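Long-range contact in extracellular invertase (Aspergillus kawachii, PDB 5XH8), which probably cleaves sucrose at its beta-fructofuranoside bond and transfers fructosyl groups to form fructooligosaccharides such as 1-kestose: residues G90-V102 against T112-H124. Numbering follows the deposited sequence.
Sequences GINDPVAVFDGSV and TLLYTSVSYLPIH
Strands 96-102 and 112-118 run antiparallel at 160° as a beta hairpin, with S101 and L114 exchanging two backbone bonds, and two bulges break the regular pairing: V95 N and A96 N both donate to V118 O, and the register slips by one residue between V97 and G100. The strands come closest at G100, whose CA is 3.6 Å from Y115 CA. The V118 side chain meets A96 CB and sets its CG2 over the centre of the F98 ring, 3.5 Å from the centroid, in a CH-pi contact. I123 CD1 comes obliquely to F98 CE2 (4.0 Å), while beyond the strand end V95 CG1 lies against L121 CD1. With CG of Y115 between its backbone N and carbonyl carbon (chi1 75°), the ring runs past V97 CG1 to the loop of D93. There Y115 OH donates to D93 OD2 at 2.6 Å, meeting the carboxylate from above its plane, and accepts from a water. K150 forms a salt bridge with D93 OD1. Held by a different partner on each oxygen, which fixes the carboxylate's rotation, D93 ties the loop before strand 96-102 to two strands of the same four-stranded sheet, 112-118 through Y115 and 149-150 through K150, a blade of the GH32 beta-propeller.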
# COMPACT_ATOMS: atom_id res chain seq x y z
N GLY A 90 0.53 -13.11 -3.98
CA GLY A 90 -0.74 -12.36 -3.88
C GLY A 90 -0.59 -10.92 -4.36
O GLY A 90 0.49 -10.47 -4.74
N ILE A 91 -1.69 -10.18 -4.24
CA ILE A 91 -1.72 -8.78 -4.58
C ILE A 91 -0.79 -7.96 -3.64
O ILE A 91 -0.08 -7.03 -4.09
CB ILE A 91 -3.16 -8.25 -4.50
CG1 ILE A 91 -4.08 -8.97 -5.54
CG2 ILE A 91 -3.21 -6.74 -4.67
CD1 ILE A 91 -3.85 -8.58 -6.97
N ASN A 92 -0.82 -8.29 -2.36
CA ASN A 92 -0.04 -7.52 -1.36
C ASN A 92 1.38 -7.99 -1.22
O ASN A 92 2.25 -7.22 -0.78
CB ASN A 92 -0.68 -7.57 0.01
CG ASN A 92 -2.13 -7.08 0.02
OD1 ASN A 92 -2.60 -6.36 -0.89
ND2 ASN A 92 -2.84 -7.44 1.09
N ASP A 93 1.62 -9.27 -1.56
CA ASP A 93 2.93 -9.91 -1.37
C ASP A 93 3.42 -10.60 -2.65
O ASP A 93 3.73 -11.79 -2.64
CB ASP A 93 2.89 -10.89 -0.19
CG ASP A 93 1.74 -11.90 -0.27
OD1 ASP A 93 1.05 -11.98 -1.30
OD2 ASP A 93 1.55 -12.62 0.73
N PRO A 94 3.46 -9.86 -3.78
CA PRO A 94 3.82 -10.51 -5.05
C PRO A 94 5.26 -11.05 -5.05
O PRO A 94 5.53 -12.00 -5.76
CB PRO A 94 3.64 -9.38 -6.09
CG PRO A 94 3.88 -8.11 -5.29
CD PRO A 94 3.29 -8.41 -3.93
N VAL A 95 6.16 -10.48 -4.23
CA VAL A 95 7.57 -10.86 -4.26
C VAL A 95 7.92 -11.83 -3.13
O VAL A 95 8.60 -12.81 -3.39
CB VAL A 95 8.47 -9.59 -4.27
CG1 VAL A 95 9.93 -9.94 -4.06
CG2 VAL A 95 8.27 -8.85 -5.58
N ALA A 96 7.48 -11.57 -1.90
CA ALA A 96 7.88 -12.44 -0.79
C ALA A 96 6.92 -12.37 0.38
O ALA A 96 6.18 -11.37 0.55
CB ALA A 96 9.31 -12.09 -0.34
N VAL A 97 6.95 -13.43 1.18
CA VAL A 97 6.30 -13.49 2.46
C VAL A 97 7.40 -13.47 3.51
O VAL A 97 8.24 -14.38 3.55
CB VAL A 97 5.48 -14.78 2.63
CG1 VAL A 97 5.02 -14.96 4.09
CG2 VAL A 97 4.30 -14.77 1.69
N PHE A 98 7.39 -12.43 4.34
CA PHE A 98 8.33 -12.31 5.46
C PHE A 98 7.61 -12.73 6.76
O PHE A 98 6.48 -13.23 6.74
CB PHE A 98 8.90 -10.88 5.51
CG PHE A 98 10.07 -10.62 4.56
CD1 PHE A 98 10.51 -11.55 3.58
CD2 PHE A 98 10.72 -9.39 4.62
CE1 PHE A 98 11.57 -11.23 2.73
CE2 PHE A 98 11.78 -9.08 3.77
CZ PHE A 98 12.21 -10.00 2.84
N ASP A 99 8.29 -12.56 7.89
CA ASP A 99 7.80 -13.08 9.16
C ASP A 99 6.46 -12.46 9.56
O ASP A 99 6.18 -11.32 9.23
CB ASP A 99 8.81 -12.79 10.30
CG ASP A 99 10.13 -13.55 10.16
OD1 ASP A 99 10.14 -14.61 9.50
OD2 ASP A 99 11.14 -13.07 10.72
N GLY A 100 5.68 -13.22 10.32
CA GLY A 100 4.48 -12.72 10.95
C GLY A 100 4.22 -13.46 12.25
O GLY A 100 4.91 -14.46 12.57
N SER A 101 3.21 -12.98 12.98
CA SER A 101 2.78 -13.60 14.20
C SER A 101 1.26 -13.71 14.23
O SER A 101 0.55 -13.05 13.44
CB SER A 101 3.31 -12.82 15.42
OG SER A 101 2.95 -11.46 15.35
N VAL A 102 0.77 -14.54 15.16
CA VAL A 102 -0.62 -14.94 15.18
C VAL A 102 -1.35 -14.49 16.45
O VAL A 102 -0.90 -14.76 17.58
CB VAL A 102 -0.76 -16.47 15.00
CG1 VAL A 102 -2.20 -16.95 15.24
CG2 VAL A 102 -0.26 -16.85 13.61
N THR A 112 -5.29 -15.62 13.47
CA THR A 112 -5.21 -14.48 12.58
C THR A 112 -3.75 -14.06 12.48
O THR A 112 -3.15 -13.65 13.45
CB THR A 112 -6.13 -13.34 13.07
OG1 THR A 112 -7.50 -13.77 13.02
CG2 THR A 112 -5.97 -12.10 12.20
N LEU A 113 -3.17 -14.23 11.29
CA LEU A 113 -1.76 -13.92 11.03
C LEU A 113 -1.61 -12.48 10.56
O LEU A 113 -2.24 -12.08 9.57
CB LEU A 113 -1.22 -14.85 9.94
CG LEU A 113 0.19 -14.57 9.41
CD1 LEU A 113 1.23 -14.84 10.47
CD2 LEU A 113 0.45 -15.42 8.17
N LEU A 114 -0.77 -11.72 11.27
CA LEU A 114 -0.29 -10.43 10.80
C LEU A 114 1.17 -10.63 10.36
O LEU A 114 2.00 -11.01 11.18
CB LEU A 114 -0.39 -9.37 11.90
CG LEU A 114 0.05 -7.95 11.55
CD1 LEU A 114 -0.80 -7.34 10.46
CD2 LEU A 114 0.02 -7.07 12.79
N TYR A 115 1.47 -10.34 9.10
CA TYR A 115 2.78 -10.66 8.54
C TYR A 115 3.27 -9.61 7.57
O TYR A 115 2.48 -8.79 7.04
CB TYR A 115 2.73 -12.02 7.83
CG TYR A 115 2.02 -12.04 6.48
CD1 TYR A 115 0.63 -12.11 6.40
CD2 TYR A 115 2.73 -11.99 5.29
CE1 TYR A 115 -0.02 -12.12 5.18
CE2 TYR A 115 2.09 -11.98 4.06
CZ TYR A 115 0.71 -12.05 4.01
OH TYR A 115 0.08 -12.08 2.79
N THR A 116 4.58 -9.63 7.32
CA THR A 116 5.16 -8.69 6.38
C THR A 116 5.02 -9.22 4.95
O THR A 116 5.64 -10.22 4.58
CB THR A 116 6.62 -8.34 6.69
OG1 THR A 116 6.70 -7.74 7.99
CG2 THR A 116 7.15 -7.34 5.66
N SER A 117 4.22 -8.50 4.18
CA SER A 117 3.97 -8.75 2.77
C SER A 117 4.95 -7.89 1.94
O SER A 117 5.01 -6.68 2.11
CB SER A 117 2.51 -8.42 2.45
OG SER A 117 2.05 -7.24 3.10
N VAL A 118 5.76 -8.54 1.09
CA VAL A 118 6.86 -7.90 0.37
C VAL A 118 6.53 -7.72 -1.14
O VAL A 118 6.14 -8.67 -1.85
CB VAL A 118 8.16 -8.66 0.56
CG1 VAL A 118 9.31 -8.07 -0.26
CG2 VAL A 118 8.54 -8.71 2.04
N SER A 119 6.67 -6.48 -1.60
CA SER A 119 6.40 -6.10 -2.99
C SER A 119 7.62 -5.65 -3.82
O SER A 119 7.51 -5.54 -5.05
CB SER A 119 5.36 -4.99 -3.01
OG SER A 119 4.16 -5.41 -2.40
N TYR A 120 8.75 -5.38 -3.16
CA TYR A 120 9.97 -4.89 -3.83
C TYR A 120 11.20 -5.41 -3.11
O TYR A 120 11.24 -5.40 -1.87
CB TYR A 120 10.05 -3.35 -3.85
CG TYR A 120 8.94 -2.74 -4.66
CD1 TYR A 120 9.03 -2.64 -6.05
CD2 TYR A 120 7.77 -2.32 -4.03
CE1 TYR A 120 7.97 -2.14 -6.79
CE2 TYR A 120 6.70 -1.84 -4.77
CZ TYR A 120 6.80 -1.74 -6.14
OH TYR A 120 5.74 -1.25 -6.86
N LEU A 121 12.19 -5.83 -3.89
CA LEU A 121 13.50 -6.25 -3.41
C LEU A 121 14.56 -5.53 -4.28
O LEU A 121 14.25 -5.13 -5.39
CB LEU A 121 13.64 -7.77 -3.56
CG LEU A 121 12.89 -8.66 -2.57
CD1 LEU A 121 13.07 -10.13 -2.95
CD2 LEU A 121 13.38 -8.44 -1.14
N PRO A 122 15.78 -5.31 -3.79
CA PRO A 122 16.27 -5.78 -2.48
C PRO A 122 15.87 -4.89 -1.32
O PRO A 122 15.49 -3.75 -1.51
CB PRO A 122 17.80 -5.73 -2.65
CG PRO A 122 18.02 -4.61 -3.61
CD PRO A 122 16.85 -4.67 -4.59
N ILE A 123 15.99 -5.41 -0.10
CA ILE A 123 15.74 -4.66 1.10
C ILE A 123 16.93 -4.92 2.01
O ILE A 123 17.24 -6.08 2.33
CB ILE A 123 14.44 -5.16 1.81
CG1 ILE A 123 13.21 -5.06 0.89
CG2 ILE A 123 14.22 -4.42 3.13
CD1 ILE A 123 12.07 -5.95 1.36
N HIS A 124 17.60 -3.85 2.44
CA HIS A 124 18.70 -3.97 3.40
C HIS A 124 18.98 -2.64 4.11
O HIS A 124 18.85 -1.59 3.51
CB HIS A 124 19.97 -4.51 2.73
CG HIS A 124 20.96 -5.08 3.70
ND1 HIS A 124 22.10 -4.40 4.08
CD2 HIS A 124 20.96 -6.25 4.38
CE1 HIS A 124 22.78 -5.14 4.94
NE2 HIS A 124 22.11 -6.26 5.14
O HOH W 1 1.78 -4.88 -3.59
O HOH W 2 -1.91 -10.42 1.72